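PDB 2HKE: diphosphomevalonate decarboxylase, putative from Trypanosoma brucei, which probably catalyses the ATP-dependent decarboxylation of (R)-5-diphosphomevalonate to isopentenyl diphosphate, a precursor of isoprenoids and sterols. Local coordinates for residues Leu31-Ser36 with Lys215-Thr220; Pro222-Ile227 with Met245-Asp250. The protein carries 1 engineered substitution. All coordinates share one frame; numbering follows the deposited sequence.

Both contacts use helix 213-234, one after the other along it, and their centres lie about 10 Å apart. Contact 1 joins its early turns to the loop before strand 36-40 and so ties the N-terminal domain to the C-terminal one; contact 2 stays within the C-terminal domain, pairing the helix with its antiparallel neighbour 237-256. Contact 1 is mostly buried and has no direct hydrogen bond between its segments, relying on an isoleucine and two waters. Contact 2 is only partly buried and rests on charge. Glu247 of contact 2 connects them, since its OE2 lies 2.8 Å from NH1 of Arg216 in a salt bridge.

Contact 1. Residues Leu31-Ser36 with Lys215-Thr220; sequences LPTNDS and KRISET
The loop 31-36 passes one flank of helix 213-234 with its backbone closest at Asn34, whose CA is 5.9 Å from CA of Ile217. This is a loop-on-helix contact between the two domains of a GHMP-kinase-type fold: the loop leads into strand 36-40 of the N-terminal sheet, and the helix belongs to the C-terminal domain. Its apolar part is Ile217 against Thr33. The two side chains cross at about a right angle, and CD1 of Ile217 ends 3.5 Å from CB of Thr33. With CG1 anti to the carbonyl carbon (chi1 -66°), Ile217 sends one branch to the threonine side chain, while its other branch, CG2, approaches the backbone O of Thr33. Leu207 of helix 199-209 touches both residues. Two waters bridge polar atoms that do not bond directly across the contact. One water donates to both Thr33 O and Ile217 O, linking two backbone carbonyls; the other donates to Asn34 OD1 and accepts from Arg216 NE, lying at the guanidinium edge in its plane. The Asn34 amide is held within its own loop as well. Thr33 OG1 lies 2.9 Å from Asn34 OD1, tilted from the carbonyl plane, and also pairs with Gly21 O. Asn34 ND2 gives a 2.8 Å bond to Asp35 O at 158°. These contacts would restrict rotation of the amide, which stands nearly perpendicular to the Arg216 guanidinium. The arginine chain runs extended from CG to NE, with CG anti to the backbone N (chi1 173°), and carries the charged end toward the loop. There NH1 forms a salt bridge with Glu247, while Lys18 O receives hydrogen bonds from both Arg216 NH2 and Asn34 ND2, whose nitrogens stand 4.2 Å apart.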
ATOM      1  N   LEU A  31      -8.439 -14.587  -1.671  1.00 19.05           N
ATOM      2  CA  LEU A  31      -8.539 -14.991  -0.272  1.00 18.48           C
ATOM      3  C   LEU A  31      -7.127 -15.362   0.191  1.00 18.56           C
ATOM      4  O   LEU A  31      -6.471 -16.214  -0.430  1.00 18.35           O
ATOM      5  CB  LEU A  31      -9.498 -16.194  -0.081  1.00 18.00           C
ATOM      6  CG  LEU A  31     -10.793 -16.107  -0.853  1.00 19.40           C
ATOM      7  CD1 LEU A  31     -11.606 -17.374  -0.601  1.00 24.08           C
ATOM      8  CD2 LEU A  31     -11.556 -14.888  -0.409  1.00 18.40           C
ATOM      9  N   PRO A  32      -6.616 -14.658   1.201  1.00 18.20           N
ATOM     10  CA  PRO A  32      -5.211 -14.785   1.512  1.00 18.32           C
ATOM     11  C   PRO A  32      -4.923 -15.948   2.470  1.00 19.14           C
ATOM     12  O   PRO A  32      -5.849 -16.433   3.136  1.00 19.23           O
ATOM     13  CB  PRO A  32      -4.901 -13.467   2.141  1.00 19.22           C
ATOM     14  CG  PRO A  32      -6.136 -13.114   2.891  1.00 18.86           C
ATOM     15  CD  PRO A  32      -7.266 -13.662   2.050  1.00 18.12           C
ATOM     16  N   THR A  33      -3.662 -16.382   2.526  1.00 17.93           N
ATOM     17  CA  THR A  33      -3.251 -17.394   3.518  1.00 19.21           C
ATOM     18  C   THR A  33      -3.200 -16.877   4.950  1.00 19.55           C
ATOM     19  O   THR A  33      -3.230 -17.664   5.898  1.00 18.48           O
ATOM     20  CB  THR A  33      -1.863 -17.965   3.174  1.00 19.21           C
ATOM     21  OG1 THR A  33      -0.922 -16.889   2.960  1.00 19.95           O
ATOM     22  CG2 THR A  33      -1.914 -18.755   1.930  1.00 20.33           C
ATOM     23  N   ASN A  34      -3.064 -15.556   5.138  1.00 18.83           N
ATOM     24  CA  ASN A  34      -2.929 -14.997   6.479  1.00 18.45           C
ATOM     25  C   ASN A  34      -3.470 -13.566   6.481  1.00 18.56           C
ATOM     26  O   ASN A  34      -3.650 -12.958   5.400  1.00 19.05           O
ATOM     27  CB  ASN A  34      -1.459 -15.007   6.913  1.00 19.12           C
ATOM     28  CG  ASN A  34      -0.540 -14.380   5.880  1.00 18.38           C
ATOM     29  OD1 ASN A  34      -0.035 -15.095   4.999  1.00 20.63           O
ATOM     30  ND2 ASN A  34      -0.364 -13.020   5.933  1.00 18.52           N
ATOM     31  N   ASP A  35      -3.711 -13.057   7.667  1.00 18.74           N
ATOM     32  CA  ASP A  35      -4.110 -11.670   7.812  1.00 19.56           C
ATOM     33  C   ASP A  35      -2.953 -10.761   7.404  1.00 18.54           C
ATOM     34  O   ASP A  35      -1.778 -11.128   7.451  1.00 17.23           O
ATOM     35  CB  ASP A  35      -4.412 -11.350   9.249  1.00 20.53           C
ATOM     36  CG  ASP A  35      -5.687 -11.992   9.791  1.00 24.94           C
ATOM     37  OD1 ASP A  35      -6.509 -12.637   9.094  1.00 25.18           O
ATOM     38  OD2 ASP A  35      -5.841 -11.821  11.033  1.00 31.00           O
ATOM     39  N   SER A  36      -3.296  -9.518   7.079  1.00 16.54           N
ATOM     40  CA  SER A  36      -2.277  -8.501   6.885  1.00 16.75           C
ATOM     41  C   SER A  36      -2.711  -7.229   7.601  1.00 16.50           C
ATOM     42  O   SER A  36      -3.860  -7.133   8.025  1.00 16.99           O
ATOM     43  CB  SER A  36      -1.986  -8.274   5.412  1.00 16.99           C
ATOM     44  OG  SER A  36      -3.142  -8.101   4.625  1.00 16.61           O
ATOM     45  N   LYS A 215       5.450 -22.233   8.444  1.00 21.71           N
ATOM     46  CA  LYS A 215       5.580 -21.729   9.792  1.00 22.38           C
ATOM     47  C   LYS A 215       5.087 -20.281   9.826  1.00 21.41           C
ATOM     48  O   LYS A 215       4.479 -19.867  10.799  1.00 21.90           O
ATOM     49  CB  LYS A 215       7.019 -21.763  10.295  1.00 23.13           C
ATOM     50  CG  LYS A 215       7.130 -21.335  11.740  1.00 23.45           C
ATOM     51  CD  LYS A 215       8.524 -21.630  12.330  1.00 26.06           C
ATOM     52  CE  LYS A 215       9.306 -20.342  12.563  1.00 31.42           C
ATOM     53  NZ  LYS A 215      10.238 -20.051  11.500  1.00 30.47           N
ATOM     54  N   ARG A 216       5.322 -19.551   8.751  1.00 21.79           N
ATOM     55  CA  ARG A 216       4.824 -18.140   8.670  1.00 22.09           C
ATOM     56  C   ARG A 216       3.306 -18.068   8.844  1.00 22.41           C
ATOM     57  O   ARG A 216       2.812 -17.267   9.625  1.00 21.20           O
ATOM     58  CB  ARG A 216       5.282 -17.478   7.383  1.00 22.25           C
ATOM     59  CG  ARG A 216       4.649 -16.094   7.167  1.00 21.94           C
ATOM     60  CD  ARG A 216       5.157 -15.392   5.957  1.00 22.13           C
ATOM     61  NE  ARG A 216       4.397 -14.149   5.820  1.00 22.00           N
ATOM     62  CZ  ARG A 216       4.469 -13.115   6.652  1.00 22.06           C
ATOM     63  NH1 ARG A 216       5.350 -13.071   7.651  1.00 25.26           N
ATOM     64  NH2 ARG A 216       3.672 -12.069   6.430  1.00 25.07           N
ATOM     65  N   ILE A 217       2.587 -18.908   8.106  1.00 22.04           N
ATOM     66  CA  ILE A 217       1.143 -18.901   8.076  1.00 23.30           C
ATOM     67  C   ILE A 217       0.591 -19.453   9.357  1.00 23.30           C
ATOM     68  O   ILE A 217      -0.351 -18.926   9.937  1.00 21.89           O
ATOM     69  CB  ILE A 217       0.638 -19.713   6.855  1.00 23.38           C
ATOM     70  CG1 ILE A 217       1.064 -18.969   5.580  1.00 24.06           C
ATOM     71  CG2 ILE A 217      -0.877 -19.999   6.938  1.00 22.72           C
ATOM     72  CD1 ILE A 217       0.978 -19.754   4.285  1.00 23.85           C
ATOM     73  N   SER A 218       1.206 -20.534   9.835  1.00 23.33           N
ATOM     74  CA  SER A 218       0.656 -21.208  10.984  1.00 24.24           C
ATOM     75  C   SER A 218       0.953 -20.518  12.302  1.00 24.31           C
ATOM     76  O   SER A 218       0.096 -20.456  13.176  1.00 24.77           O
ATOM     77  CB  SER A 218       1.228 -22.628  11.038  1.00 24.73           C
ATOM     78  OG  SER A 218       0.557 -23.323  12.054  1.00 28.68           O
ATOM     79  N   GLU A 219       2.175 -20.034  12.472  1.00 23.37           N
ATOM     80  CA  GLU A 219       2.631 -19.516  13.749  1.00 22.60           C
ATOM     81  C   GLU A 219       2.936 -18.017  13.717  1.00 21.30           C
ATOM     82  O   GLU A 219       2.511 -17.307  14.594  1.00 21.82           O
ATOM     83  CB  GLU A 219       3.882 -20.299  14.174  1.00 22.91           C
ATOM     84  CG  GLU A 219       4.550 -19.812  15.455  1.00 24.98           C
ATOM     85  CD  GLU A 219       5.807 -20.587  15.824  1.00 24.41           C
ATOM     86  OE1 GLU A 219       5.705 -21.644  16.485  1.00 25.48           O
ATOM     87  OE2 GLU A 219       6.867 -20.072  15.501  1.00 26.96           O
ATOM     88  N   THR A 220       3.674 -17.550  12.729  1.00 19.89           N
ATOM     89  CA  THR A 220       4.361 -16.263  12.868  1.00 20.55           C
ATOM     90  C   THR A 220       3.356 -15.128  12.701  1.00 19.72           C
ATOM     91  O   THR A 220       3.308 -14.202  13.486  1.00 21.63           O
ATOM     92  CB  THR A 220       5.488 -16.109  11.855  1.00 20.31           C
ATOM     93  OG1 THR A 220       6.389 -17.239  11.961  1.00 23.01           O
ATOM     94  CG2 THR A 220       6.291 -14.824  12.094  1.00 21.70           C
TER
HETATM   95  O   HOH W   1      -2.572 -17.450   9.071  1.00 29.99           O
HETATM   96  O   HOH W   2       2.373 -14.336   3.902  1.00 22.73           O

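Contact 2. Residues Pro222-Ile227 with Met245-Asp250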
ATOM      1  N   PRO A 222       0.011 -15.042  12.971  1.00 21.19           N
ATOM      2  CA  PRO A 222      -0.823 -14.915  14.157  1.00 21.90           C
ATOM      3  C   PRO A 222      -0.152 -14.285  15.402  1.00 22.63           C
ATOM      4  O   PRO A 222      -0.786 -13.431  16.068  1.00 24.27           O
ATOM      5  CB  PRO A 222      -1.269 -16.362  14.410  1.00 22.98           C
ATOM      6  CG  PRO A 222      -1.316 -16.971  13.091  1.00 23.41           C
ATOM      7  CD  PRO A 222      -0.143 -16.364  12.343  1.00 22.53           C
ATOM      8  N   GLU A 223       1.091 -14.655  15.680  1.00 23.12           N
ATOM      9  CA  GLU A 223       1.893 -14.086  16.780  1.00 23.76           C
ATOM     10  C   GLU A 223       2.037 -12.563  16.548  1.00 23.29           C
ATOM     11  O   GLU A 223       1.771 -11.750  17.452  1.00 23.88           O
ATOM     12  CB  GLU A 223       3.328 -14.626  16.824  1.00 25.64           C
ATOM     13  CG  GLU A 223       3.589 -16.064  17.327  1.00 27.77           C
ATOM     14  CD  GLU A 223       5.044 -16.563  17.107  1.00 28.04           C
ATOM     15  OE1 GLU A 223       5.792 -16.057  16.193  1.00 33.33           O
ATOM     16  OE2 GLU A 223       5.426 -17.473  17.898  1.00 34.97           O
ATOM     17  N   ARG A 224       2.449 -12.180  15.344  1.00 21.02           N
ATOM     18  CA  ARG A 224       2.777 -10.772  15.098  1.00 21.07           C
ATOM     19  C   ARG A 224       1.541  -9.878  15.010  1.00 20.46           C
ATOM     20  O   ARG A 224       1.593  -8.707  15.417  1.00 21.16           O
ATOM     21  CB  ARG A 224       3.637 -10.622  13.843  1.00 20.17           C
ATOM     22  CG  ARG A 224       4.955 -11.291  14.015  1.00 21.53           C
ATOM     23  CD  ARG A 224       5.886 -11.078  12.833  1.00 22.59           C
ATOM     24  NE  ARG A 224       7.147 -11.784  13.132  1.00 19.67           N
ATOM     25  CZ  ARG A 224       8.048 -12.106  12.235  1.00 23.36           C
ATOM     26  NH1 ARG A 224       7.885 -11.801  10.973  1.00 20.92           N
ATOM     27  NH2 ARG A 224       9.132 -12.748  12.621  1.00 22.98           N
ATOM     28  N   MET A 225       0.425 -10.424  14.538  1.00 20.05           N
ATOM     29  CA  MET A 225      -0.864  -9.693  14.568  1.00 21.06           C
ATOM     30  C   MET A 225      -1.237  -9.322  16.013  1.00 21.02           C
ATOM     31  O   MET A 225      -1.664  -8.207  16.273  1.00 20.70           O
ATOM     32  CB  MET A 225      -2.000 -10.503  13.947  1.00 20.58           C
ATOM     33  CG  MET A 225      -1.875 -10.689  12.408  1.00 19.52           C
ATOM     34  SD  MET A 225      -2.033  -9.113  11.494  1.00 23.70           S
ATOM     35  CE  MET A 225      -3.659  -8.573  12.062  1.00 25.61           C
ATOM     36  N   LYS A 226      -1.057 -10.245  16.932  1.00 22.96           N
ATOM     37  CA  LYS A 226      -1.329  -9.957  18.355  1.00 24.08           C
ATOM     38  C   LYS A 226      -0.383  -8.908  18.921  1.00 23.41           C
ATOM     39  O   LYS A 226      -0.833  -7.966  19.610  1.00 23.32           O
ATOM     40  CB  LYS A 226      -1.294 -11.244  19.186  1.00 26.19           C
ATOM     41  CG  LYS A 226      -1.389 -11.039  20.704  1.00 27.52           C
ATOM     42  CD  LYS A 226      -1.495 -12.392  21.438  1.00 30.05           C
ATOM     43  CE  LYS A 226      -1.561 -12.190  22.967  1.00 34.58           C
ATOM     44  NZ  LYS A 226      -1.865 -13.498  23.660  1.00 38.41           N
ATOM     45  N   ILE A 227       0.911  -9.028  18.624  1.00 22.54           N
ATOM     46  CA  ILE A 227       1.925  -8.126  19.176  1.00 22.09           C
ATOM     47  C   ILE A 227       1.719  -6.732  18.557  1.00 22.38           C
ATOM     48  O   ILE A 227       1.764  -5.742  19.246  1.00 22.35           O
ATOM     49  CB  ILE A 227       3.372  -8.594  18.858  1.00 22.93           C
ATOM     50  CG1 ILE A 227       3.676  -9.939  19.551  1.00 22.70           C
ATOM     51  CG2 ILE A 227       4.388  -7.530  19.251  1.00 20.94           C
ATOM     52  CD1 ILE A 227       4.909 -10.677  18.945  1.00 22.80           C
ATOM     53  N   MET A 245      10.101  -4.412  10.825  1.00 18.41           N
ATOM     54  CA  MET A 245      11.379  -4.802  10.248  1.00 18.94           C
ATOM     55  C   MET A 245      11.502  -6.327  10.182  1.00 19.72           C
ATOM     56  O   MET A 245      12.077  -6.853   9.248  1.00 19.72           O
ATOM     57  CB  MET A 245      12.531  -4.202  11.051  1.00 18.42           C
ATOM     58  CG  MET A 245      12.617  -2.684  10.801  1.00 19.98           C
ATOM     59  SD  MET A 245      13.952  -1.795  11.538  1.00 20.32           S
ATOM     60  CE  MET A 245      13.436  -1.722  13.244  1.00 18.33           C
ATOM     61  N   LEU A 246      10.961  -7.029  11.162  1.00 19.33           N
ATOM     62  CA  LEU A 246      10.974  -8.510  11.114  1.00 20.07           C
ATOM     63  C   LEU A 246      10.160  -9.006   9.951  1.00 19.09           C
ATOM     64  O   LEU A 246      10.569  -9.879   9.225  1.00 20.41           O
ATOM     65  CB  LEU A 246      10.380  -9.095  12.385  1.00 20.57           C
ATOM     66  CG  LEU A 246      11.268  -9.021  13.615  1.00 23.62           C
ATOM     67  CD1 LEU A 246      10.431  -9.365  14.875  1.00 27.32           C
ATOM     68  CD2 LEU A 246      12.458  -9.965  13.440  1.00 30.10           C
ATOM     69  N   GLU A 247       9.024  -8.393   9.723  1.00 17.93           N
ATOM     70  CA  GLU A 247       8.145  -8.786   8.633  1.00 17.94           C
ATOM     71  C   GLU A 247       8.773  -8.502   7.289  1.00 17.76           C
ATOM     72  O   GLU A 247       8.731  -9.322   6.356  1.00 18.63           O
ATOM     73  CB  GLU A 247       6.825  -8.031   8.769  1.00 17.09           C
ATOM     74  CG  GLU A 247       5.832  -8.691   9.706  1.00 18.01           C
ATOM     75  CD  GLU A 247       5.244  -9.950   9.103  1.00 21.65           C
ATOM     76  OE1 GLU A 247       4.521  -9.849   8.077  1.00 23.53           O
ATOM     77  OE2 GLU A 247       5.559 -11.064   9.612  1.00 23.03           O
ATOM     78  N   SER A 248       9.385  -7.335   7.159  1.00 18.00           N
ATOM     79  CA  SER A 248      10.075  -6.976   5.932  1.00 18.05           C
ATOM     80  C   SER A 248      11.206  -7.920   5.647  1.00 18.25           C
ATOM     81  O   SER A 248      11.369  -8.399   4.526  1.00 19.51           O
ATOM     82  CB  SER A 248      10.625  -5.566   6.084  1.00 18.60           C
ATOM     83  OG  SER A 248      11.271  -5.143   4.889  1.00 20.15           O
ATOM     84  N   ASP A 249      12.014  -8.197   6.671  1.00 18.64           N
ATOM     85  CA  ASP A 249      13.117  -9.161   6.501  1.00 20.13           C
ATOM     86  C   ASP A 249      12.585 -10.514   6.046  1.00 20.88           C
ATOM     87  O   ASP A 249      13.179 -11.147   5.115  1.00 22.26           O
ATOM     88  CB  ASP A 249      13.890  -9.344   7.821  1.00 19.96           C
ATOM     89  CG  ASP A 249      14.669  -8.128   8.243  1.00 23.50           C
ATOM     90  OD1 ASP A 249      14.895  -7.176   7.457  1.00 22.81           O
ATOM     91  OD2 ASP A 249      15.130  -8.147   9.420  1.00 26.74           O
ATOM     92  N   ASP A 250      11.499 -10.959   6.660  1.00 20.39           N
ATOM     93  CA  ASP A 250      10.942 -12.285   6.356  1.00 21.40           C
ATOM     94  C   ASP A 250      10.432 -12.393   4.918  1.00 21.19           C
ATOM     95  O   ASP A 250      10.664 -13.425   4.243  1.00 21.27           O
ATOM     96  CB  ASP A 250       9.856 -12.700   7.347  1.00 22.22           C
ATOM     97  CG  ASP A 250      10.385 -13.147   8.717  1.00 25.49           C
ATOM     98  OD1 ASP A 250      11.617 -13.272   8.939  1.00 28.52           O
ATOM     99  OD2 ASP A 250       9.516 -13.422   9.614  1.00 26.49           O
TER
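A salt-bridge network on an antiparallel helix pair of the C-terminal domain joins Arg224 of helix 213-234 to Glu247 and Asp250 of helix 237-256. The segment axes approach no closer than 12.0 Å, with their directions 154° apart, so a long side chain has to span the gap. Arg224 does this: its CG lies anti to the carbonyl carbon, and the chain then runs extended to NE, delivering the guanidinium to the neighbouring helix. NH1 serves both acids. Arg224 NH1 donates to Glu247 OE2 over 2.8 Å, close to the guanidinium plane, and meets that oxygen on its anti side, somewhat out of the carboxylate plane. The same Arg224 NH1 reaches Asp250 OD2 over 2.7 Å, this time approaching from above the carboxylate plane; a weak bond from NH2 to the same oxygen adds to the grip. The two carboxylates are turned differently: that of Glu247 stands 77° from the guanidinium plane, whereas that of Asp250 is inclined by only 27°. A bend at chi2 brings the glutamate's end toward the arginine. With OE2, which Arg216 shares, and OE1 accepting from Lys18 N, two arginines and a backbone N-H surround the carboxylate of this buried residue and would be expected to favour its ionised form. Ile243, about one turn earlier on the same helix as Glu247, also touches the Arg224 side chain. Leu246 supplies an apolar lid for one guanidinium face, its CB lying over the centre and 3.8 Å from Arg224 CZ.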